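Local coordinates for protein transcriptional regulator, MarR family (Neisseria meningitidis serogroup B, PDB 3G3Z) that probably binds DNA as a dimeric transcription factor of the MarR family, regulating gene expression in the meningococcus, at residues 23-34 with 98-109. Numbering follows the deposited sequence.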
ATOM      1  N   TRP A  23      -4.721 -11.019   1.586  1.00 16.92           N
ATOM      2  CA  TRP A  23      -4.982 -11.855   2.753  1.00 18.41           C
ATOM      3  C   TRP A  23      -6.288 -11.444   3.447  1.00 16.61           C
ATOM      4  O   TRP A  23      -7.118 -12.294   3.757  1.00 18.82           O
ATOM      5  CB  TRP A  23      -3.819 -11.829   3.752  1.00 16.88           C
ATOM      6  CG  TRP A  23      -4.141 -12.634   4.940  1.00 15.17           C
ATOM      7  CD1 TRP A  23      -4.016 -13.989   5.072  1.00 15.52           C
ATOM      8  CD2 TRP A  23      -4.716 -12.164   6.166  1.00 15.07           C
ATOM      9  NE1 TRP A  23      -4.448 -14.384   6.313  1.00 14.28           N
ATOM     10  CE2 TRP A  23      -4.890 -13.286   7.001  1.00 14.75           C
ATOM     11  CE3 TRP A  23      -5.098 -10.904   6.639  1.00 12.95           C
ATOM     12  CZ2 TRP A  23      -5.427 -13.182   8.286  1.00 15.35           C
ATOM     13  CZ3 TRP A  23      -5.627 -10.803   7.910  1.00 11.25           C
ATOM     14  CH2 TRP A  23      -5.786 -11.929   8.718  1.00 11.28           C
ATOM     15  N   ILE A  24      -6.458 -10.145   3.687  1.00 15.98           N
ATOM     16  CA  ILE A  24      -7.680  -9.618   4.289  1.00 14.41           C
ATOM     17  C   ILE A  24      -8.900 -10.068   3.482  1.00 16.02           C
ATOM     18  O   ILE A  24      -9.919 -10.470   4.057  1.00 12.67           O
ATOM     19  CB  ILE A  24      -7.666  -8.062   4.399  1.00 13.67           C
ATOM     20  CG1 ILE A  24      -6.623  -7.600   5.430  1.00 12.82           C
ATOM     21  CG2 ILE A  24      -9.044  -7.543   4.774  1.00 11.65           C
ATOM     22  CD1 ILE A  24      -6.480  -6.060   5.596  1.00  6.76           C
ATOM     23  N   GLY A  25      -8.779 -10.015   2.153  1.00 15.86           N
ATOM     24  CA  GLY A  25      -9.878 -10.378   1.256  1.00 17.94           C
ATOM     25  C   GLY A  25     -10.241 -11.849   1.359  1.00 18.21           C
ATOM     26  O   GLY A  25     -11.392 -12.220   1.142  1.00 18.11           O
ATOM     27  N   GLN A  26      -9.249 -12.680   1.692  1.00 19.84           N
ATOM     28  CA  GLN A  26      -9.444 -14.121   1.889  1.00 18.97           C
ATOM     29  C   GLN A  26     -10.178 -14.451   3.184  1.00 18.32           C
ATOM     30  O   GLN A  26     -10.554 -15.614   3.405  1.00 19.72           O
ATOM     31  CB  GLN A  26      -8.112 -14.892   1.817  1.00 17.83           C
ATOM     32  CG  GLN A  26      -7.424 -14.848   0.444  1.00 16.82           C
ATOM     33  CD  GLN A  26      -8.323 -15.323  -0.691  1.00 21.12           C
ATOM     34  OE1 GLN A  26      -8.602 -16.516  -0.831  1.00 22.37           O
ATOM     35  NE2 GLN A  26      -8.791 -14.386  -1.500  1.00 17.55           N
ATOM     36  N   GLN A  27     -10.364 -13.441   4.038  1.00 16.07           N
ATOM     37  CA  GLN A  27     -11.227 -13.565   5.219  1.00 15.41           C
ATOM     38  C   GLN A  27     -12.645 -13.112   4.860  1.00 14.20           C
ATOM     39  O   GLN A  27     -13.524 -13.063   5.716  1.00 10.75           O
ATOM     40  CB  GLN A  27     -10.691 -12.764   6.424  1.00 14.98           C
ATOM     41  CG  GLN A  27      -9.164 -12.827   6.639  1.00 17.64           C
ATOM     42  CD  GLN A  27      -8.585 -14.237   6.575  1.00 20.15           C
ATOM     43  OE1 GLN A  27      -8.877 -15.083   7.425  1.00 17.62           O
ATOM     44  NE2 GLN A  27      -7.734 -14.483   5.582  1.00 17.02           N
ATOM     45  N   ASP A  28     -12.847 -12.800   3.578  1.00 14.87           N
ATOM     46  CA  ASP A  28     -14.121 -12.307   3.044  1.00 16.27           C
ATOM     47  C   ASP A  28     -14.438 -10.893   3.542  1.00 18.34           C
ATOM     48  O   ASP A  28     -15.601 -10.472   3.609  1.00 18.88           O
ATOM     49  CB  ASP A  28     -15.263 -13.310   3.289  1.00 16.89           C
ATOM     50  CG  ASP A  28     -15.267 -14.449   2.275  1.00 20.89           C
ATOM     51  OD1 ASP A  28     -14.419 -14.443   1.359  1.00 17.29           O
ATOM     52  OD2 ASP A  28     -16.129 -15.346   2.383  1.00 25.90           O
ATOM     53  N   LEU A  29     -13.372 -10.150   3.848  1.00 18.62           N
ATOM     54  CA  LEU A  29     -13.502  -8.780   4.325  1.00 19.52           C
ATOM     55  C   LEU A  29     -12.745  -7.814   3.419  1.00 18.88           C
ATOM     56  O   LEU A  29     -12.305  -8.170   2.321  1.00 18.97           O
ATOM     57  CB  LEU A  29     -13.032  -8.675   5.797  1.00 19.09           C
ATOM     58  CG  LEU A  29     -13.896  -9.424   6.822  1.00 15.80           C
ATOM     59  CD1 LEU A  29     -13.143  -9.668   8.120  1.00 19.28           C
ATOM     60  CD2 LEU A  29     -15.208  -8.687   7.100  1.00 14.75           C
ATOM     61  N   ASN A  30     -12.633  -6.574   3.867  1.00 20.56           N
ATOM     62  CA  ASN A  30     -11.798  -5.612   3.179  1.00 18.11           C
ATOM     63  C   ASN A  30     -11.015  -4.809   4.212  1.00 19.10           C
ATOM     64  O   ASN A  30     -11.239  -4.955   5.431  1.00 15.33           O
ATOM     65  CB  ASN A  30     -12.614  -4.732   2.223  1.00 15.70           C
ATOM     66  CG  ASN A  30     -13.644  -3.875   2.933  1.00 19.28           C
ATOM     67  OD1 ASN A  30     -13.542  -3.611   4.130  1.00 23.01           O
ATOM     68  ND2 ASN A  30     -14.643  -3.425   2.186  1.00 13.52           N
ATOM     69  N   TYR A  31     -10.089  -3.991   3.720  1.00 16.50           N
ATOM     70  CA  TYR A  31      -9.167  -3.248   4.568  1.00 17.18           C
ATOM     71  C   TYR A  31      -9.907  -2.360   5.559  1.00 16.12           C
ATOM     72  O   TYR A  31      -9.604  -2.367   6.742  1.00 18.97           O
ATOM     73  CB  TYR A  31      -8.214  -2.422   3.695  1.00 16.33           C
ATOM     74  CG  TYR A  31      -7.145  -1.698   4.469  1.00 16.06           C
ATOM     75  CD1 TYR A  31      -7.322  -0.366   4.851  1.00 16.88           C
ATOM     76  CD2 TYR A  31      -5.962  -2.337   4.821  1.00 18.01           C
ATOM     77  CE1 TYR A  31      -6.359   0.305   5.579  1.00 14.96           C
ATOM     78  CE2 TYR A  31      -4.982  -1.671   5.549  1.00 22.46           C
ATOM     79  CZ  TYR A  31      -5.187  -0.338   5.908  1.00 21.83           C
ATOM     80  OH  TYR A  31      -4.230   0.342   6.615  1.00 19.27           O
ATOM     81  N   ASN A  32     -10.887  -1.610   5.065  1.00 16.63           N
ATOM     82  CA  ASN A  32     -11.655  -0.697   5.908  1.00 17.82           C
ATOM     83  C   ASN A  32     -12.372  -1.406   7.066  1.00 16.18           C
ATOM     84  O   ASN A  32     -12.338  -0.933   8.189  1.00 21.87           O
ATOM     85  CB  ASN A  32     -12.654   0.105   5.054  1.00 17.30           C
ATOM     86  CG  ASN A  32     -11.977   0.903   3.949  1.00 19.98           C
ATOM     87  OD1 ASN A  32     -12.616   1.287   2.959  1.00 17.24           O
ATOM     88  ND2 ASN A  32     -10.689   1.171   4.114  1.00 18.75           N
ATOM     89  N   LEU A  33     -13.019  -2.536   6.784  1.00 15.86           N
ATOM     90  CA  LEU A  33     -13.698  -3.332   7.811  1.00 17.37           C
ATOM     91  C   LEU A  33     -12.716  -3.951   8.791  1.00 15.82           C
ATOM     92  O   LEU A  33     -12.958  -3.981  10.008  1.00 15.33           O
ATOM     93  CB  LEU A  33     -14.507  -4.456   7.147  1.00 16.94           C
ATOM     94  CG  LEU A  33     -15.872  -4.072   6.595  1.00 22.27           C
ATOM     95  CD1 LEU A  33     -16.298  -5.071   5.522  1.00 24.21           C
ATOM     96  CD2 LEU A  33     -16.894  -3.995   7.740  1.00 22.00           C
ATOM     97  N   PHE A  34     -11.624  -4.477   8.244  1.00 14.76           N
ATOM     98  CA  PHE A  34     -10.544  -5.056   9.035  1.00 16.34           C
ATOM     99  C   PHE A  34      -9.983  -4.054  10.025  1.00 16.20           C
ATOM    100  O   PHE A  34      -9.797  -4.365  11.211  1.00 15.53           O
ATOM    101  CB  PHE A  34      -9.432  -5.565   8.113  1.00 17.43           C
ATOM    102  CG  PHE A  34      -8.284  -6.169   8.845  1.00 23.55           C
ATOM    103  CD1 PHE A  34      -8.374  -7.463   9.361  1.00 25.80           C
ATOM    104  CD2 PHE A  34      -7.117  -5.444   9.048  1.00 23.85           C
ATOM    105  CE1 PHE A  34      -7.312  -8.030  10.060  1.00 22.35           C
ATOM    106  CE2 PHE A  34      -6.046  -6.010   9.748  1.00 26.01           C
ATOM    107  CZ  PHE A  34      -6.150  -7.300  10.249  1.00 23.13           C
ATOM    108  N   TYR A  98     -18.191 -12.742  16.364  1.00 20.23           N
ATOM    109  CA  TYR A  98     -17.916 -12.432  14.948  1.00 20.83           C
ATOM    110  C   TYR A  98     -16.415 -12.253  14.677  1.00 22.09           C
ATOM    111  O   TYR A  98     -15.881 -12.811  13.713  1.00 23.24           O
ATOM    112  CB  TYR A  98     -18.714 -11.190  14.541  1.00 19.23           C
ATOM    113  CG  TYR A  98     -18.671 -10.780  13.081  1.00 21.57           C
ATOM    114  CD1 TYR A  98     -17.676  -9.928  12.614  1.00 21.51           C
ATOM    115  CD2 TYR A  98     -19.662 -11.193  12.183  1.00 19.85           C
ATOM    116  CE1 TYR A  98     -17.649  -9.502  11.289  1.00 24.96           C
ATOM    117  CE2 TYR A  98     -19.637 -10.782  10.848  1.00 21.57           C
ATOM    118  CZ  TYR A  98     -18.619  -9.931  10.412  1.00 23.55           C
ATOM    119  OH  TYR A  98     -18.548  -9.510   9.101  1.00 23.52           O
ATOM    120  N   ALA A  99     -15.731 -11.505  15.543  1.00 24.87           N
ATOM    121  CA  ALA A  99     -14.307 -11.191  15.338  1.00 24.72           C
ATOM    122  C   ALA A  99     -13.334 -12.317  15.699  1.00 25.75           C
ATOM    123  O   ALA A  99     -12.214 -12.343  15.189  1.00 24.78           O
ATOM    124  CB  ALA A  99     -13.920  -9.906  16.061  1.00 23.73           C
ATOM    125  N   ALA A 100     -13.765 -13.241  16.560  1.00 24.55           N
ATOM    126  CA  ALA A 100     -12.901 -14.324  17.039  1.00 23.77           C
ATOM    127  C   ALA A 100     -12.140 -15.074  15.936  1.00 23.22           C
ATOM    128  O   ALA A 100     -10.913 -15.150  16.004  1.00 22.21           O
ATOM    129  CB  ALA A 100     -13.677 -15.294  17.935  1.00 22.91           C
ATOM    130  N   PRO A 101     -12.850 -15.596  14.905  1.00 23.08           N
ATOM    131  CA  PRO A 101     -12.171 -16.323  13.807  1.00 21.54           C
ATOM    132  C   PRO A 101     -11.190 -15.458  13.034  1.00 21.09           C
ATOM    133  O   PRO A 101     -10.206 -15.970  12.503  1.00 21.09           O
ATOM    134  CB  PRO A 101     -13.317 -16.732  12.868  1.00 22.88           C
ATOM    135  CG  PRO A 101     -14.579 -16.510  13.629  1.00 23.21           C
ATOM    136  CD  PRO A 101     -14.302 -15.476  14.666  1.00 23.30           C
ATOM    137  N   LEU A 102     -11.465 -14.153  12.968  1.00 21.79           N
ATOM    138  CA  LEU A 102     -10.581 -13.220  12.282  1.00 20.61           C
ATOM    139  C   LEU A 102      -9.274 -13.033  13.035  1.00 20.93           C
ATOM    140  O   LEU A 102      -8.208 -13.074  12.433  1.00 21.95           O
ATOM    141  CB  LEU A 102     -11.259 -11.863  12.042  1.00 19.18           C
ATOM    142  CG  LEU A 102     -10.376 -10.818  11.361  1.00 18.42           C
ATOM    143  CD1 LEU A 102     -10.042 -11.284   9.916  1.00 14.50           C
ATOM    144  CD2 LEU A 102     -11.046  -9.447  11.357  1.00 13.83           C
ATOM    145  N   THR A 103      -9.350 -12.828  14.349  1.00 20.87           N
ATOM    146  CA  THR A 103      -8.125 -12.701  15.142  1.00 22.51           C
ATOM    147  C   THR A 103      -7.320 -13.991  15.087  1.00 21.52           C
ATOM    148  O   THR A 103      -6.087 -13.963  15.033  1.00 23.46           O
ATOM    149  CB  THR A 103      -8.408 -12.340  16.601  1.00 23.47           C
ATOM    150  OG1 THR A 103      -9.259 -13.338  17.181  1.00 25.47           O
ATOM    151  CG2 THR A 103      -9.084 -10.984  16.673  1.00 22.25           C
ATOM    152  N   GLU A 104      -8.016 -15.120  15.071  1.00 20.66           N
ATOM    153  CA  GLU A 104      -7.330 -16.406  15.032  1.00 25.19           C
ATOM    154  C   GLU A 104      -6.574 -16.628  13.725  1.00 22.33           C
ATOM    155  O   GLU A 104      -5.412 -17.024  13.744  1.00 21.84           O
ATOM    156  CB  GLU A 104      -8.295 -17.553  15.320  1.00 25.02           C
ATOM    157  CG  GLU A 104      -8.623 -17.682  16.784  1.00 33.12           C
ATOM    158  CD  GLU A 104      -9.792 -18.614  17.033  1.00 40.83           C
ATOM    159  OE1 GLU A 104      -9.692 -19.806  16.662  1.00 44.02           O
ATOM    160  OE2 GLU A 104     -10.807 -18.155  17.603  1.00 39.45           O
ATOM    161  N   SER A 105      -7.231 -16.368  12.596  1.00 23.31           N
ATOM    162  CA  SER A 105      -6.573 -16.498  11.293  1.00 25.68           C
ATOM    163  C   SER A 105      -5.443 -15.491  11.126  1.00 23.07           C
ATOM    164  O   SER A 105      -4.425 -15.809  10.510  1.00 23.63           O
ATOM    165  CB  SER A 105      -7.566 -16.388  10.134  1.00 25.40           C
ATOM    166  OG  SER A 105      -8.405 -15.273  10.294  1.00 34.28           O
ATOM    167  N   ALA A 106      -5.623 -14.291  11.683  1.00 22.99           N
ATOM    168  CA  ALA A 106      -4.573 -13.262  11.682  1.00 21.30           C
ATOM    169  C   ALA A 106      -3.353 -13.717  12.461  1.00 19.54           C
ATOM    170  O   ALA A 106      -2.220 -13.544  11.999  1.00 18.52           O
ATOM    171  CB  ALA A 106      -5.095 -11.959  12.244  1.00 22.95           C
ATOM    172  N   GLN A 107      -3.596 -14.307  13.632  1.00 17.31           N
ATOM    173  CA  GLN A 107      -2.531 -14.820  14.481  1.00 18.44           C
ATOM    174  C   GLN A 107      -1.854 -16.023  13.813  1.00 20.10           C
ATOM    175  O   GLN A 107      -0.640 -16.179  13.881  1.00 20.65           O
ATOM    176  CB  GLN A 107      -3.068 -15.170  15.876  1.00 18.56           C
ATOM    177  CG  GLN A 107      -1.990 -15.624  16.877  1.00 20.88           C
ATOM    178  CD  GLN A 107      -0.894 -14.592  17.093  1.00 22.45           C
ATOM    179  OE1 GLN A 107      -1.165 -13.403  17.267  1.00 26.38           O
ATOM    180  NE2 GLN A 107       0.349 -15.050  17.104  1.00 25.81           N
ATOM    181  N   GLU A 108      -2.645 -16.843  13.126  1.00 20.82           N
ATOM    182  CA  GLU A 108      -2.101 -17.950  12.355  1.00 21.76           C
ATOM    183  C   GLU A 108      -1.230 -17.474  11.187  1.00 21.46           C
ATOM    184  O   GLU A 108      -0.115 -17.968  11.003  1.00 20.93           O
ATOM    185  CB  GLU A 108      -3.222 -18.846  11.859  1.00 20.21           C
ATOM    186  CG  GLU A 108      -2.729 -20.140  11.281  1.00 30.85           C
ATOM    187  CD  GLU A 108      -3.788 -20.848  10.474  1.00 38.14           C
ATOM    188  OE1 GLU A 108      -4.974 -20.819  10.882  1.00 43.69           O
ATOM    189  OE2 GLU A 108      -3.431 -21.430   9.429  1.00 41.10           O
ATOM    190  N   PHE A 109      -1.743 -16.529  10.396  1.00 20.03           N
ATOM    191  CA  PHE A 109      -0.967 -15.908   9.301  1.00 16.42           C
ATOM    192  C   PHE A 109       0.328 -15.293   9.815  1.00 15.23           C
ATOM    193  O   PHE A 109       1.389 -15.464   9.217  1.00 16.53           O
ATOM    194  CB  PHE A 109      -1.803 -14.833   8.591  1.00 15.96           C
ATOM    195  CG  PHE A 109      -1.240 -14.394   7.255  1.00 15.99           C
ATOM    196  CD1 PHE A 109      -1.060 -15.308   6.221  1.00 16.48           C
ATOM    197  CD2 PHE A 109      -0.936 -13.069   7.022  1.00 18.15           C
ATOM    198  CE1 PHE A 109      -0.562 -14.920   4.993  1.00 17.84           C
ATOM    199  CE2 PHE A 109      -0.443 -12.646   5.777  1.00 20.27           C
ATOM    200  CZ  PHE A 109      -0.250 -13.578   4.761  1.00 22.10           C
TER
HETATM  201  O   HOH W   1      -4.454 -16.946   7.764  1.00 14.25           O
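In this MarR-type winged-helix subunit, the turn joining helix 5-25 to helix 31-43 packs against helix 93-117, with W23 and F109 stacked face to face at one end. The five-membered ring of W23 and the F109 ring lie 3.8 Å apart at their centroids, their planes 17° from parallel. With CG of W23 anti to the backbone N (chi1 178°), the indole reaches along helix 93-117, where CH2 meets A106 CB at 3.6 Å. W23 NE1 donates to a water (2.9 Å) that in turn donates to S105 O, so the buried indole N-H is satisfied through solvent. Q27 lies over the other indole face: its bent chain brings NE2 back to W23 O in a nearly straight bond (2.9 Å, 175°), which fixes the amide. Q27 OE1 faces S105 OG at 2.9 Å, a hydroxyl whose single proton also has P101 O and L102 O within reach. The two methyls of L102 divide the work: CD1 touches Q27 CG (3.7 Å), while CD2 meets L29 CD1 tip to tip and F34 CD1, both at 3.9 Å. A Schellman motif at D28 and the N-cap N30 shape the turn. I140 and T139 of the second subunit pack on W23 and F109, so the stack belongs to the helical dimerisation region characteristic of MarR dimers, and L102 with F34 joins it to the DNA-binding domain.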